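Long-range contacts in multicopper oxidase (Uncultured bacterium, PDB 4E9X), which probably couples the oxidation of substrates to the reduction of molecular oxygen at bound copper ions, as multicopper oxidases do: residues V17-D22 and F175-P180; Q31-L36 and G117-L122; M142-W147 and F168-K173; I191-A196 and V229-G234. All blocks are in the same frame, centred on the assembly; numbering follows the deposited sequence. Where two conformers were deposited one is given.

Interaction 1 (V17-D22 and F175-P180)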
loop_
_atom_site.group_PDB
_atom_site.type_symbol
_atom_site.label_atom_id
_atom_site.label_comp_id
_atom_site.label_asym_id
_atom_site.label_seq_id
_atom_site.Cartn_x
_atom_site.Cartn_y
_atom_site.Cartn_z
ATOM N N VAL A 17 -12.135 23.320 0.871
ATOM C CA VAL A 17 -11.044 22.335 0.868
ATOM C C VAL A 17 -9.820 22.892 0.141
ATOM O O VAL A 17 -8.689 22.671 0.564
ATOM C CB VAL A 17 -11.549 21.035 0.217
ATOM C CG1 VAL A 17 -10.436 19.986 -0.017
ATOM C CG2 VAL A 17 -12.608 20.382 1.053
ATOM N N ALA A 18 -10.060 23.597 -0.986
ATOM C CA ALA A 18 -8.981 24.093 -1.821
ATOM C C ALA A 18 -9.452 25.445 -2.396
ATOM O O ALA A 18 -10.681 25.671 -2.382
ATOM C CB ALA A 18 -8.757 23.088 -2.960
ATOM N N PRO A 19 -8.583 26.268 -2.943
ATOM C CA PRO A 19 -9.017 27.483 -3.660
ATOM C C PRO A 19 -10.027 27.023 -4.715
ATOM O O PRO A 19 -9.786 26.089 -5.538
ATOM C CB PRO A 19 -7.720 27.966 -4.243
ATOM C CG PRO A 19 -6.683 27.543 -3.226
ATOM C CD PRO A 19 -7.107 26.111 -2.988
ATOM N N GLY A 20 -11.240 27.612 -4.633
ATOM C CA GLY A 20 -12.279 27.243 -5.555
ATOM C C GLY A 20 -12.969 25.912 -5.432
ATOM O O GLY A 20 -13.815 25.584 -6.288
ATOM N N LEU A 21 -12.666 25.131 -4.408
ATOM C CA LEU A 21 -13.412 23.932 -4.102
ATOM C C LEU A 21 -14.003 24.078 -2.690
ATOM O O LEU A 21 -13.345 23.895 -1.673
ATOM C CB LEU A 21 -12.536 22.676 -4.158
ATOM C CG LEU A 21 -13.362 21.421 -3.849
ATOM C CD1 LEU A 21 -14.389 21.189 -4.951
ATOM C CD2 LEU A 21 -12.462 20.182 -3.636
ATOM N N ASP A 22 -15.298 24.393 -2.680
ATOM C CA ASP A 22 -16.168 24.358 -1.503
ATOM C C ASP A 22 -16.897 23.021 -1.486
ATOM O O ASP A 22 -17.337 22.593 -2.560
ATOM C CB ASP A 22 -17.184 25.504 -1.613
ATOM C CG ASP A 22 -16.374 26.808 -1.534
ATOM O OD1 ASP A 22 -15.494 26.930 -0.678
ATOM O OD2 ASP A 22 -16.623 27.690 -2.392
ATOM N N PHE A 175 -3.009 22.162 0.057
ATOM C CA PHE A 175 -2.027 23.208 -0.103
ATOM C C PHE A 175 -2.429 24.130 -1.249
ATOM O O PHE A 175 -2.787 23.624 -2.322
ATOM C CB PHE A 175 -0.671 22.536 -0.407
ATOM C CG PHE A 175 0.443 23.584 -0.539
ATOM C CD1 PHE A 175 1.163 23.984 0.580
ATOM C CD2 PHE A 175 0.746 24.149 -1.761
ATOM C CE1 PHE A 175 2.153 24.969 0.469
ATOM C CE2 PHE A 175 1.713 25.129 -1.862
ATOM C CZ PHE A 175 2.424 25.558 -0.755
ATOM N N PRO A 176 -2.340 25.463 -1.139
ATOM C CA PRO A 176 -1.708 26.221 -0.048
ATOM C C PRO A 176 -2.536 26.561 1.176
ATOM O O PRO A 176 -2.066 27.325 2.018
ATOM C CB PRO A 176 -1.372 27.551 -0.749
ATOM C CG PRO A 176 -2.534 27.732 -1.676
ATOM C CD PRO A 176 -2.767 26.320 -2.253
ATOM N N LEU A 177 -3.729 25.989 1.267
ATOM C CA LEU A 177 -4.650 26.281 2.386
ATOM C C LEU A 177 -4.337 25.470 3.623
ATOM O O LEU A 177 -4.962 25.678 4.674
ATOM C CB LEU A 177 -6.104 26.095 1.980
ATOM C CG LEU A 177 -6.581 27.011 0.834
ATOM C CD1 LEU A 177 -8.082 26.808 0.600
ATOM C CD2 LEU A 177 -6.223 28.466 1.118
ATOM N N THR A 178 -3.403 24.541 3.551
ATOM C CA THR A 178 -2.866 23.897 4.750
ATOM C C THR A 178 -2.062 24.932 5.537
ATOM O O THR A 178 -1.951 26.093 5.162
ATOM C CB THR A 178 -2.003 22.692 4.332
ATOM O OG1 THR A 178 -1.102 23.217 3.360
ATOM C CG2 THR A 178 -2.800 21.591 3.677
ATOM N N GLN A 179 -1.496 24.502 6.660
ATOM C CA GLN A 179 -0.710 25.397 7.535
ATOM C C GLN A 179 0.637 24.732 7.812
ATOM O O GLN A 179 0.729 23.489 7.830
ATOM C CB GLN A 179 -1.439 25.581 8.878
ATOM C CG GLN A 179 -2.736 26.365 8.700
ATOM C CD GLN A 179 -2.494 27.856 8.717
ATOM O OE1 GLN A 179 -1.427 28.295 9.128
ATOM N NE2 GLN A 179 -3.491 28.590 8.250
ATOM N N PRO A 180 1.635 25.527 8.091
ATOM C CA PRO A 180 2.941 24.982 8.448
ATOM C C PRO A 180 2.930 24.338 9.812
ATOM O O PRO A 180 2.120 24.640 10.699
ATOM C CB PRO A 180 3.856 26.252 8.486
ATOM C CG PRO A 180 2.901 27.405 8.762
ATOM C CD PRO A 180 1.614 27.009 8.056
#
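Leu-177 approaches the peptide link between Ala-18 and Pro-19, where a type II beta turn from Ala-18 to Leu-21 reverses the chain; the nearest CA atoms, of Ala-18 and Leu-177, are 6.4 Å apart. The turn is closed by the bond from Leu-21 N to Ala-18 O, and a classic beta bulge sits at its base, Val-17 and Ala-18 both facing Leu-21. Gly-20 supplies the positive phi of the third turn position, a conformation that favours glycine. The contact across the segments is apolar and centres on one leucine branch. Leu-177 CG lies anti to its carbonyl carbon (chi1 -61°), and with chi2 at -175° CD1 extends away from the backbone until it rests 3.6 Å from Ala-18 C and equally close to Pro-19 N. The pyrrolidine ring meets it tip to tip, Pro-19 CD standing 3.8 Å from Leu-177 CD1. A looser touch joins Pro-19 CG to Pro-176 CD at 4.2 Å. The peptide bond before Pro-176 is cis, and Pro-176 CB lies over the centre of the Phe-175 ring, a familiar companion of an aromatic–cis-proline step. The example illustrates an apolar touch with a polar tie close by, the backbone bond of Val-17 with Ser-174. Trp-286 NE1 and Lys-289 NZ both bond to Pro-176 O, while Lys-16 packs on Leu-177. The hairpin of strands 3-18 and 21-28 thereby meets the loop between strands 167-170 and 181-183, with Tyr-167 lying against Ala-18 and Leu-21.

Interaction 2 (Q31-L36 and G117-L122)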
loop_
_atom_site.group_PDB
_atom_site.type_symbol
_atom_site.label_atom_id
_atom_site.label_comp_id
_atom_site.label_asym_id
_atom_site.label_seq_id
_atom_site.Cartn_x
_atom_site.Cartn_y
_atom_site.Cartn_z
ATOM N N GLN A 31 -17.699 20.687 11.902
ATOM C CA GLN A 31 -16.311 20.927 11.490
ATOM C C GLN A 31 -15.748 19.618 10.899
ATOM O O GLN A 31 -16.235 18.526 11.232
ATOM C CB GLN A 31 -15.449 21.374 12.671
ATOM C CG GLN A 31 -15.508 20.434 13.905
ATOM C CD GLN A 31 -14.464 20.875 14.924
ATOM O OE1 GLN A 31 -14.698 21.832 15.681
ATOM N NE2 GLN A 31 -13.335 20.189 14.950
ATOM N N VAL A 32 -14.700 19.765 10.069
ATOM C CA VAL A 32 -13.964 18.643 9.508
ATOM C C VAL A 32 -12.472 18.992 9.616
ATOM O O VAL A 32 -12.130 20.058 9.068
ATOM C CB VAL A 32 -14.288 18.305 8.072
ATOM C CG1 VAL A 32 -13.501 17.061 7.660
ATOM C CG2 VAL A 32 -15.822 18.055 7.914
ATOM N N PRO A 33 -11.588 18.237 10.264
ATOM C CA PRO A 33 -11.869 17.056 11.080
ATOM C C PRO A 33 -12.864 17.363 12.222
ATOM O O PRO A 33 -13.048 18.531 12.625
ATOM C CB PRO A 33 -10.516 16.811 11.738
ATOM C CG PRO A 33 -9.469 17.406 10.819
ATOM C CD PRO A 33 -10.152 18.604 10.216
ATOM N N GLY A 34 -13.543 16.326 12.662
ATOM C CA GLY A 34 -14.422 16.433 13.811
ATOM C C GLY A 34 -13.602 16.819 15.048
ATOM O O GLY A 34 -12.357 16.840 15.068
ATOM N N PRO A 35 -14.315 17.123 16.146
ATOM C CA PRO A 35 -13.663 17.485 17.421
ATOM C C PRO A 35 -12.688 16.422 17.900
ATOM O O PRO A 35 -12.861 15.207 17.729
ATOM C CB PRO A 35 -14.835 17.622 18.395
ATOM C CG PRO A 35 -15.975 17.954 17.482
ATOM C CD PRO A 35 -15.802 17.101 16.243
ATOM N N LEU A 36 -11.605 16.916 18.505
ATOM C CA LEU A 36 -10.688 16.023 19.168
ATOM C C LEU A 36 -11.314 15.515 20.468
ATOM O O LEU A 36 -11.772 16.309 21.311
ATOM C CB LEU A 36 -9.402 16.796 19.548
ATOM C CG LEU A 36 -8.445 16.103 20.540
ATOM C CD1 LEU A 36 -7.811 14.834 19.956
ATOM C CD2 LEU A 36 -7.326 17.101 20.916
ATOM N N GLY A 117 -16.517 13.951 5.172
ATOM C CA GLY A 117 -15.789 14.456 6.308
ATOM C C GLY A 117 -16.245 13.922 7.648
ATOM O O GLY A 117 -15.964 14.529 8.668
ATOM N N MET A 118 -16.932 12.752 7.661
ATOM C CA MET A 118 -17.487 12.248 8.938
ATOM C C MET A 118 -16.476 11.442 9.716
ATOM O O MET A 118 -16.578 10.216 9.884
ATOM C CB MET A 118 -18.721 11.374 8.620
ATOM C CG MET A 118 -19.777 12.192 7.825
ATOM S SD MET A 118 -21.439 11.521 8.105
ATOM C CE MET A 118 -21.711 11.939 9.839
ATOM N N TRP A 119 -15.493 12.161 10.299
ATOM C CA TRP A 119 -14.441 11.476 11.048
ATOM C C TRP A 119 -13.708 12.496 11.902
ATOM O O TRP A 119 -13.701 13.721 11.626
ATOM C CB TRP A 119 -13.434 10.826 10.077
ATOM C CG TRP A 119 -13.113 11.533 8.795
ATOM C CD1 TRP A 119 -13.646 11.277 7.567
ATOM C CD2 TRP A 119 -12.177 12.611 8.620
ATOM N NE1 TRP A 119 -13.107 12.122 6.639
ATOM C CE2 TRP A 119 -12.183 12.966 7.233
ATOM C CE3 TRP A 119 -11.303 13.295 9.505
ATOM C CZ2 TRP A 119 -11.377 13.991 6.688
ATOM C CZ3 TRP A 119 -10.502 14.313 8.969
ATOM C CH2 TRP A 119 -10.549 14.627 7.605
ATOM N N GLY A 120 -13.094 12.002 12.958
ATOM C CA GLY A 120 -12.276 12.813 13.841
ATOM C C GLY A 120 -11.422 11.908 14.703
ATOM O O GLY A 120 -11.538 10.697 14.647
ATOM N N PRO A 121 -10.480 12.520 15.452
ATOM C CA PRO A 121 -9.509 11.758 16.234
ATOM C C PRO A 121 -9.933 11.478 17.671
ATOM O O PRO A 121 -10.554 12.357 18.296
ATOM C CB PRO A 121 -8.255 12.678 16.197
ATOM C CG PRO A 121 -8.894 14.085 16.218
ATOM C CD PRO A 121 -10.223 13.988 15.460
ATOM N N LEU A 122 -9.578 10.291 18.151
ATOM C CA LEU A 122 -9.838 9.840 19.521
ATOM C C LEU A 122 -8.501 9.415 20.125
ATOM O O LEU A 122 -7.984 8.379 19.735
ATOM C CB LEU A 122 -10.914 8.745 19.526
ATOM C CG LEU A 122 -11.092 8.005 20.854
ATOM C CD1 LEU A 122 -11.502 8.918 22.013
ATOM C CD2 LEU A 122 -12.131 6.873 20.667
HETATM O O HOH W 1 -16.593 15.787 11.148
#
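Val-32 places CG1 over one face of the Trp-119 indole, 4.1 Å from the centroid of the six-membered ring and 22° off its normal, a CH-pi contact. Val-32 CG1 is anti to its backbone N (chi1 -177°); Trp-119 CG takes the crowded position between backbone N and carbonyl carbon (chi1 35°). The other methyl of Val-32, CG2, settles 3.6 Å from Gly-117 O, at a residue with no side chain to hold it off. Pro-33, which follows a cis peptide bond, crosses the indole obliquely, and its CB comes 3.7 Å from Trp-119 CZ3. The loop leads into strand 36-40, which runs parallel to strand 119-125 in a cupredoxin sheet. Met-118, the centre of an inverse gamma turn, has its CB leading away from the 31-36 loop and ligates copper together with His-57, Cys-105 and His-112, the ligand set of a type 1 site. Just beyond it, Gly-34 N gives a nearly straight bond of 2.8 Å to Trp-119 O, and a water bridges Gln-31 O and Gly-117 O, donating to both. Gln-31 folds back within its own loop, its NE2 bonding 2.9 Å away to Pro-33 O, nearly in the plane of the amide. At the far end Leu-36 and Pro-121 cross at about a right angle, Leu-36 CD1 lying 4.0 Å from Pro-121 CG.

Interaction 3 (M142-W147 and F168-K173)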
loop_
_atom_site.group_PDB
_atom_site.type_symbol
_atom_site.label_atom_id
_atom_site.label_comp_id
_atom_site.label_asym_id
_atom_site.label_seq_id
_atom_site.Cartn_x
_atom_site.Cartn_y
_atom_site.Cartn_z
ATOM N N MET A 142 -2.433 14.376 11.843
ATOM C CA MET A 142 -2.546 14.523 10.384
ATOM C C MET A 142 -3.510 13.488 9.818
ATOM O O MET A 142 -3.171 12.295 9.703
ATOM C CB MET A 142 -1.186 14.350 9.680
ATOM C CG MET A 142 -0.229 15.511 10.056
ATOM S SD MET A 142 1.175 15.476 8.946
ATOM C CE MET A 142 2.298 16.669 9.670
ATOM N N MET A 143 -4.727 13.937 9.452
ATOM C CA MET A 143 -5.750 12.996 8.947
ATOM C C MET A 143 -5.877 13.221 7.460
ATOM O O MET A 143 -6.295 14.324 7.012
ATOM C CB MET A 143 -7.090 13.297 9.655
ATOM C CG MET A 143 -6.950 13.191 11.182
ATOM S SD MET A 143 -8.533 13.208 12.088
ATOM C CE MET A 143 -9.114 11.549 11.744
ATOM N N MET A 144 -5.485 12.247 6.675
ATOM C CA MET A 144 -5.461 12.392 5.218
ATOM C C MET A 144 -6.738 11.873 4.599
ATOM O O MET A 144 -7.301 10.882 5.069
ATOM C CB MET A 144 -4.266 11.635 4.603
ATOM C CG MET A 144 -2.980 12.472 4.516
ATOM S SD MET A 144 -2.308 13.022 6.096
ATOM C CE MET A 144 -1.879 11.422 6.817
ATOM N N SER A 145 -7.234 12.541 3.546
ATOM C CA SER A 145 -8.418 12.099 2.825
ATOM C C SER A 145 -8.348 12.685 1.413
ATOM O O SER A 145 -7.444 13.426 1.024
ATOM C CB SER A 145 -9.703 12.454 3.541
ATOM O OG SER A 145 -9.921 13.853 3.555
ATOM N N THR A 146 -9.361 12.242 0.666
ATOM C CA THR A 146 -9.475 12.639 -0.737
ATOM C C THR A 146 -10.879 13.154 -1.031
ATOM O O THR A 146 -11.824 12.907 -0.275
ATOM C CB THR A 146 -9.123 11.494 -1.735
ATOM O OG1 THR A 146 -10.204 10.564 -1.765
ATOM C CG2 THR A 146 -7.842 10.795 -1.291
ATOM N N TRP A 147 -11.035 13.844 -2.155
ATOM C CA TRP A 147 -12.284 14.541 -2.456
ATOM C C TRP A 147 -12.583 14.373 -3.947
ATOM O O TRP A 147 -11.678 14.377 -4.754
ATOM C CB TRP A 147 -12.219 16.038 -2.160
ATOM C CG TRP A 147 -11.751 16.287 -0.738
ATOM C CD1 TRP A 147 -10.431 16.357 -0.340
ATOM C CD2 TRP A 147 -12.539 16.452 0.425
ATOM N NE1 TRP A 147 -10.365 16.571 1.038
ATOM C CE2 TRP A 147 -11.647 16.632 1.519
ATOM C CE3 TRP A 147 -13.938 16.452 0.643
ATOM C CZ2 TRP A 147 -12.106 16.831 2.833
ATOM C CZ3 TRP A 147 -14.343 16.652 1.965
ATOM C CH2 TRP A 147 -13.459 16.839 3.045
ATOM N N PHE A 168 -7.030 16.423 -2.730
ATOM C CA PHE A 168 -6.343 15.652 -1.664
ATOM C C PHE A 168 -6.000 16.547 -0.482
ATOM O O PHE A 168 -5.697 17.725 -0.719
ATOM C CB PHE A 168 -5.080 14.950 -2.213
ATOM C CG PHE A 168 -5.375 14.179 -3.496
ATOM C CD1 PHE A 168 -5.833 12.865 -3.399
ATOM C CD2 PHE A 168 -5.251 14.796 -4.738
ATOM C CE1 PHE A 168 -6.174 12.185 -4.557
ATOM C CE2 PHE A 168 -5.607 14.099 -5.902
ATOM C CZ PHE A 168 -6.073 12.801 -5.783
ATOM N N SER A 169 -6.023 16.050 0.744
ATOM C CA SER A 169 -5.834 16.967 1.847
ATOM C C SER A 169 -5.201 16.301 3.053
ATOM O O SER A 169 -5.200 15.076 3.230
ATOM C CB SER A 169 -7.193 17.570 2.275
ATOM O OG SER A 169 -8.113 16.496 2.619
ATOM N N VAL A 170 -4.685 17.168 3.932
ATOM C CA VAL A 170 -4.455 16.827 5.320
ATOM C C VAL A 170 -5.369 17.724 6.143
ATOM O O VAL A 170 -5.430 18.944 5.915
ATOM C CB VAL A 170 -2.959 16.963 5.714
ATOM C CG1 VAL A 170 -2.374 18.327 5.372
ATOM C CG2 VAL A 170 -2.782 16.666 7.235
ATOM N N ASN A 171 -6.090 17.152 7.089
ATOM C CA ASN A 171 -7.047 17.873 7.958
ATOM C C ASN A 171 -7.972 18.734 7.122
ATOM O O ASN A 171 -8.249 19.888 7.472
ATOM C CB ASN A 171 -6.318 18.671 9.036
ATOM C CG ASN A 171 -5.585 17.717 9.975
ATOM O OD1 ASN A 171 -5.787 16.515 9.897
ATOM N ND2 ASN A 171 -4.693 18.236 10.830
ATOM N N ALA A 172 -8.439 18.150 6.012
ATOM C CA ALA A 172 -9.466 18.740 5.126
ATOM C C ALA A 172 -9.031 20.021 4.416
ATOM O O ALA A 172 -9.899 20.728 3.897
ATOM C CB ALA A 172 -10.795 18.942 5.852
ATOM N N LYS A 173 -7.731 20.291 4.295
ATOM C CA LYS A 173 -7.283 21.375 3.418
ATOM C C LYS A 173 -6.209 20.846 2.475
ATOM O O LYS A 173 -5.405 19.977 2.788
ATOM C CB LYS A 173 -6.804 22.588 4.242
ATOM C CG LYS A 173 -7.773 22.942 5.381
ATOM C CD LYS A 173 -7.758 24.374 5.880
ATOM C CE LYS A 173 -8.488 24.506 7.222
ATOM N NZ LYS A 173 -9.969 24.487 7.017
HETATM O O HOH W 2 -8.136 15.430 5.112
#
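Met-143 and Asn-171 exchange two hydrogen bonds: Met-143 N donates to Asn-171 OD1 at 2.8 Å, and Asn-171 N returns one of the same length to Met-143 O. The side-chain amide thus continues the antiparallel pattern just where strand 167-170 gives way to a type I' turn, Val-170 to Lys-173. Asn-171 ND2 is satisfied too, by the carbonyls of Ile-141 and Phe-295. Further along, Ser-145 and Ser-169 form a hydrogen-bonded pair, with Ser-169 N 3.0 Å from Ser-145 O and a longer return bond. Trp-147 NE1 finds Ser-169 OG 2.8 Å away, in the ring plane and almost straight (169°). A water links four groups: it donates to Met-143 O, accepts from Ala-172 N, and bonds to both serine hydroxyls, at 2.8 Å from Ser-145 OG and 2.7 Å from Ser-169 OG. On the other sheet face Met-144 SD lies beside Val-170 CG2 at 3.8 Å, and Thr-146 CG2 meets the Phe-168 ring at its edge. Where strand pairing ends in this cupredoxin domain, the Asn-171 amide and the water supply partners to Met-143 N, Met-143 O and Ala-172 N; the Trp-147 N-H uses Ser-169 OG as acceptor, consistent with that hydroxyl's own proton being directed elsewhere.

Interaction 4 (I191-A196 and V229-G234)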
loop_
_atom_site.group_PDB
_atom_site.type_symbol
_atom_site.label_atom_id
_atom_site.label_comp_id
_atom_site.label_asym_id
_atom_site.label_seq_id
_atom_site.Cartn_x
_atom_site.Cartn_y
_atom_site.Cartn_z
ATOM N N ILE A 191 4.104 12.731 15.579
ATOM C CA ILE A 191 3.108 12.908 14.511
ATOM C C ILE A 191 2.266 11.631 14.442
ATOM O O ILE A 191 2.823 10.534 14.388
ATOM C CB ILE A 191 3.750 13.260 13.176
ATOM C CG1 ILE A 191 4.577 14.562 13.342
ATOM C CG2 ILE A 191 2.680 13.445 12.119
ATOM C CD1 ILE A 191 5.846 14.554 12.590
ATOM N N ARG A 192 0.967 11.841 14.421
ATOM C CA ARG A 192 -0.011 10.745 14.307
ATOM C C ARG A 192 -0.663 10.871 12.941
ATOM O O ARG A 192 -1.421 11.831 12.712
ATOM C CB ARG A 192 -1.041 10.888 15.425
ATOM C CG ARG A 192 -0.413 10.882 16.831
ATOM C CD ARG A 192 -1.460 11.186 17.869
ATOM N NE ARG A 192 -0.966 11.540 19.207
ATOM C CZ ARG A 192 -1.128 10.758 20.255
ATOM N NH1 ARG A 192 -1.621 9.514 20.220
ATOM N NH2 ARG A 192 -0.722 11.234 21.441
ATOM N N PHE A 193 -0.379 9.902 12.062
ATOM C CA PHE A 193 -0.969 9.863 10.726
ATOM C C PHE A 193 -2.237 8.993 10.733
ATOM O O PHE A 193 -2.198 7.902 11.311
ATOM C CB PHE A 193 -0.007 9.217 9.707
ATOM C CG PHE A 193 1.327 9.915 9.524
ATOM C CD1 PHE A 193 1.395 11.239 9.056
ATOM C CD2 PHE A 193 2.498 9.248 9.736
ATOM C CE1 PHE A 193 2.618 11.853 8.840
ATOM C CE2 PHE A 193 3.738 9.881 9.549
ATOM C CZ PHE A 193 3.800 11.175 9.040
ATOM N N PHE A 194 -3.262 9.459 10.039
ATOM C CA PHE A 194 -4.499 8.681 9.920
ATOM C C PHE A 194 -4.908 8.547 8.467
ATOM O O PHE A 194 -4.968 9.573 7.745
ATOM C CB PHE A 194 -5.674 9.366 10.639
ATOM C CG PHE A 194 -5.530 9.726 12.088
ATOM C CD1 PHE A 194 -6.419 9.222 13.027
ATOM C CD2 PHE A 194 -4.546 10.625 12.530
ATOM C CE1 PHE A 194 -6.381 9.615 14.371
ATOM C CE2 PHE A 194 -4.493 11.058 13.842
ATOM C CZ PHE A 194 -5.433 10.569 14.752
ATOM N N GLY A 195 -5.228 7.307 8.081
ATOM C CA GLY A 195 -5.828 7.087 6.765
ATOM C C GLY A 195 -7.352 7.275 6.884
ATOM O O GLY A 195 -8.118 6.306 6.990
ATOM N N ALA A 196 -7.802 8.536 6.913
ATOM C CA ALA A 196 -9.210 8.774 7.237
ATOM C C ALA A 196 -10.107 8.562 6.032
ATOM O O ALA A 196 -11.215 8.053 6.187
ATOM C CB ALA A 196 -9.341 10.201 7.754
ATOM N N VAL A 229 6.333 7.129 5.010
ATOM C CA VAL A 229 5.475 6.182 5.696
ATOM C C VAL A 229 4.174 6.056 4.924
ATOM O O VAL A 229 3.440 7.054 4.741
ATOM C CB VAL A 229 5.161 6.705 7.122
ATOM C CG1 VAL A 229 4.122 5.828 7.801
ATOM C CG2 VAL A 229 6.440 6.767 7.988
ATOM N N LEU A 230 3.854 4.852 4.473
ATOM C CA LEU A 230 2.634 4.603 3.705
ATOM C C LEU A 230 1.457 4.423 4.662
ATOM O O LEU A 230 1.510 3.575 5.556
ATOM C CB LEU A 230 2.779 3.325 2.876
ATOM C CG LEU A 230 1.643 3.056 1.890
ATOM C CD1 LEU A 230 1.663 4.163 0.827
ATOM C CD2 LEU A 230 1.778 1.657 1.265
ATOM N N VAL A 231 0.427 5.251 4.435
ATOM C CA VAL A 231 -0.753 5.216 5.291
ATOM C C VAL A 231 -1.968 4.915 4.431
ATOM O O VAL A 231 -2.212 5.625 3.457
ATOM C CB VAL A 231 -0.927 6.606 5.954
ATOM C CG1 VAL A 231 -2.124 6.616 6.898
ATOM C CG2 VAL A 231 0.361 7.050 6.669
ATOM N N SER A 232 -2.695 3.858 4.739
ATOM C CA SER A 232 -3.821 3.395 3.939
ATOM C C SER A 232 -5.110 3.493 4.759
ATOM O O SER A 232 -5.032 3.718 5.994
ATOM C CB SER A 232 -3.529 1.990 3.420
ATOM O OG SER A 232 -3.882 0.931 4.256
ATOM N N PRO A 233 -6.254 3.352 4.129
ATOM C CA PRO A 233 -7.529 3.572 4.866
ATOM C C PRO A 233 -7.672 2.727 6.119
ATOM O O PRO A 233 -7.509 1.508 6.150
ATOM C CB PRO A 233 -8.587 3.196 3.825
ATOM C CG PRO A 233 -7.909 3.609 2.517
ATOM C CD PRO A 233 -6.490 3.123 2.695
ATOM N N GLY A 234 -8.018 3.442 7.215
ATOM C CA GLY A 234 -8.230 2.808 8.496
ATOM C C GLY A 234 -7.025 2.841 9.420
ATOM O O GLY A 234 -7.188 2.812 10.642
#
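Phe-193 and Val-231 cross at about a right angle, and the two methyls of the valine divide the work. CG2, anti to the carbonyl carbon, meets Phe-193 CB at 3.7 Å. CG1, anti to the backbone N (chi1 -178°), drops onto the main chain, 3.4 Å from Gly-195 N. The phenyl of Phe-193 reaches farther along strand 228-231, where CE2 lies 4.2 Å from Val-229 CB; Ile-191 CG2 lies over one face of the same ring, toward the rim. These side chains fill the interior of a beta sandwich: strand 187-195 belongs to one sheet of the second cupredoxin domain and strand 228-231 is outermost in the other within this chain, the short axes approaching to 7.8 Å at 39°. At the end of strand 187-195, and just past strand 228-231, the two backbones meet. Gly-195, centre of an inverse gamma turn, receives Gly-234 N on a carbonyl lone pair at 2.9 Å, nearly straight (173°), and its CA makes a CA-H...O contact of 3.5 Å to Ser-232 O. A bound copper(II) ion lies about 5 Å from Gly-234, which puts this junction beside a metal site. Leu-230 packs against Leu-230 of the third subunit and Ser-232 of the second.

In the fold
From the N terminus, the first contact partner is the hairpin at 17-22, whose loop is closed only at 175-180, so interaction 1 spans the longest separation and joins the first cupredoxin domain to the second. Interactions 2 and 3 both fall within that loop, one after the other: 31-36 with 117-122 closes in the first domain, and 142-147 with 168-173 follows. Interaction 4 opens after all of these have closed, and none cross. In space interaction 3 touches interaction 1 through Val-17 and Thr-178, interaction 2 through Trp-119 and Pro-33, and interaction 4 through neighbouring strands 138-147 and 187-195. Interactions 2 and 4 also touch, Pro-121 on Phe-194 and Trp-119 on Ala-196; interaction 1 touches neither.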